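Local coordinates for pumilio homolog 23 (PDB 5WZK), which binds RNA sequence-specifically through pumilio repeats, recognising 18S rRNA, and probably regulates translation and mRNA stability, at residues T49-E53 with S80-S85. Sequence-based numbering, arbitrary orientation. Where two conformers were deposited one is given.
Sequences TRGRE and SFIRNS
E53, in the first turn of helix 53-58, reaches across to F81, N84 and S85 on helix 75-85. From CB outward, CB and CG both lie against S85 CB, CG also comes 3.9 Å from F81 CE1, and carboxylate oxygen OE2 rests 3.4 Å from N84 CB. With CG anti to its own carbonyl carbon (chi1 -67°) and a bend at chi2, the chain curls back so that OE2 accepts from G51 N at 3.1 Å, the N-H coming from above the carboxylate plane. This bond ties E53 to the type II turn T49-R52, whose last residue, R52, is the N-cap of helix 53-58. T49 OG1, hydrogen-bonded to L46 O, sits at the edge of the F81 ring, 3.7 Å from F81 CD1. On the outer side R50 runs obliquely past the N84 amide, guanidinium and amide planes 43° apart; R50 NH2 and N84 ND2, 3.4 Å apart, are both donors and do not bond, while R83 NH2, 4.4 Å from R50 NH2, brings a like charge near. The amide of N84 is turned by its own bond, ND2 to S80 O at 2.7 Å, and S80 O takes N84 N from the opposite face of its plane. Replacing N84 by an alanine is likely to leave S80 O with its backbone donor alone within the helix and deprive the R50 side chain of the amide it lies against. Contacts around F81 and the polar groups of R50 and N84 thus join the turn leading into helix 53-58 to helix 75-85, where the first pumilio repeat meets the second, at the N-terminal end of the right-handed superhelix.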
loop_
_atom_site.group_PDB
_atom_site.type_symbol
_atom_site.label_atom_id
_atom_site.label_comp_id
_atom_site.label_asym_id
_atom_site.label_seq_id
_atom_site.Cartn_x
_atom_site.Cartn_y
_atom_site.Cartn_z
ATOM N N THR A 49 -26.498 30.970 -3.655
ATOM C CA THR A 49 -26.652 29.970 -2.605
ATOM C C THR A 49 -26.677 30.565 -1.210
ATOM O O THR A 49 -26.894 29.819 -0.252
ATOM C CB THR A 49 -25.525 28.938 -2.646
ATOM O OG1 THR A 49 -24.348 29.511 -2.064
ATOM C CG2 THR A 49 -25.231 28.496 -4.072
ATOM N N ARG A 50 -26.440 31.870 -1.068
ATOM C CA ARG A 50 -26.428 32.498 0.251
ATOM C C ARG A 50 -27.743 32.245 0.979
ATOM O O ARG A 50 -28.820 32.578 0.476
ATOM C CB ARG A 50 -26.179 33.996 0.118
ATOM C CG ARG A 50 -24.819 34.446 0.617
ATOM C CD ARG A 50 -23.707 34.139 -0.400
ATOM N NE ARG A 50 -22.376 34.514 0.095
ATOM C CZ ARG A 50 -21.818 35.718 -0.061
ATOM N NH1 ARG A 50 -22.468 36.686 -0.707
ATOM N NH2 ARG A 50 -20.606 35.964 0.437
ATOM N N GLY A 51 -27.651 31.635 2.159
ATOM C CA GLY A 51 -28.813 31.381 2.975
ATOM C C GLY A 51 -29.589 30.130 2.641
ATOM O O GLY A 51 -30.593 29.845 3.308
ATOM N N ARG A 52 -29.189 29.380 1.627
ATOM C CA ARG A 52 -29.761 28.062 1.414
ATOM C C ARG A 52 -28.671 27.101 0.985
ATOM O O ARG A 52 -28.856 26.270 0.086
ATOM C CB ARG A 52 -30.907 28.104 0.409
ATOM C CG ARG A 52 -30.757 29.176 -0.615
ATOM C CD ARG A 52 -31.984 29.239 -1.493
ATOM N NE ARG A 52 -31.683 29.942 -2.733
ATOM C CZ ARG A 52 -32.408 29.833 -3.836
ATOM N NH1 ARG A 52 -33.476 29.041 -3.834
ATOM N NH2 ARG A 52 -32.058 30.506 -4.932
ATOM N N GLU A 53 -27.514 27.214 1.634
ATOM C CA GLU A 53 -26.397 26.342 1.314
ATOM C C GLU A 53 -26.744 24.887 1.585
ATOM O O GLU A 53 -26.373 24.000 0.806
ATOM C CB GLU A 53 -25.169 26.760 2.111
ATOM C CG GLU A 53 -24.612 28.103 1.727
ATOM C CD GLU A 53 -25.304 29.247 2.428
ATOM O OE1 GLU A 53 -26.367 29.010 3.043
ATOM O OE2 GLU A 53 -24.775 30.384 2.359
ATOM N N SER A 80 -15.811 32.840 0.560
ATOM C CA SER A 80 -17.100 33.363 0.983
ATOM C C SER A 80 -18.107 32.232 1.148
ATOM O O SER A 80 -18.912 32.236 2.088
ATOM C CB SER A 80 -17.596 34.408 -0.019
ATOM O OG SER A 80 -16.602 35.387 -0.267
ATOM N N PHE A 81 -18.060 31.243 0.253
ATOM C CA PHE A 81 -18.991 30.128 0.347
ATOM C C PHE A 81 -18.724 29.309 1.603
ATOM O O PHE A 81 -19.654 28.965 2.349
ATOM C CB PHE A 81 -18.899 29.250 -0.902
ATOM C CG PHE A 81 -19.742 28.026 -0.814
ATOM C CD1 PHE A 81 -21.118 28.114 -0.944
ATOM C CD2 PHE A 81 -19.170 26.792 -0.552
ATOM C CE1 PHE A 81 -21.910 26.985 -0.823
ATOM C CE2 PHE A 81 -19.957 25.661 -0.434
ATOM C CZ PHE A 81 -21.329 25.758 -0.572
ATOM N N ILE A 82 -17.447 29.004 1.858
ATOM C CA ILE A 82 -17.068 28.313 3.083
ATOM C C ILE A 82 -17.486 29.114 4.307
ATOM O O ILE A 82 -18.028 28.564 5.271
ATOM C CB ILE A 82 -15.561 28.041 3.082
ATOM C CG1 ILE A 82 -15.214 27.117 1.916
ATOM C CG2 ILE A 82 -15.140 27.482 4.422
ATOM C CD1 ILE A 82 -13.730 26.801 1.805
ATOM N N ARG A 83 -17.247 30.425 4.286
ATOM C CA ARG A 83 -17.619 31.260 5.422
ATOM C C ARG A 83 -19.123 31.250 5.652
ATOM O O ARG A 83 -19.577 31.263 6.800
ATOM C CB ARG A 83 -17.134 32.693 5.218
ATOM C CG ARG A 83 -15.853 33.066 5.974
ATOM C CD ARG A 83 -15.800 34.597 6.175
ATOM N NE ARG A 83 -16.822 35.294 5.385
ATOM C CZ ARG A 83 -16.590 35.908 4.223
ATOM N NH1 ARG A 83 -15.360 35.924 3.709
ATOM N NH2 ARG A 83 -17.586 36.510 3.571
ATOM N N ASN A 84 -19.918 31.230 4.580
ATOM C CA ASN A 84 -21.358 31.357 4.768
ATOM C C ASN A 84 -22.008 30.031 5.092
ATOM O O ASN A 84 -23.055 30.006 5.741
ATOM C CB ASN A 84 -22.014 31.952 3.531
ATOM C CG ASN A 84 -21.884 33.454 3.471
ATOM O OD1 ASN A 84 -22.848 34.179 3.720
ATOM N ND2 ASN A 84 -20.689 33.935 3.143
ATOM N N SER A 85 -21.410 28.929 4.654
ATOM C CA SER A 85 -21.964 27.604 4.894
ATOM C C SER A 85 -21.434 26.949 6.169
ATOM O O SER A 85 -21.903 25.868 6.533
ATOM C CB SER A 85 -21.669 26.707 3.696
ATOM O OG SER A 85 -20.283 26.458 3.648
#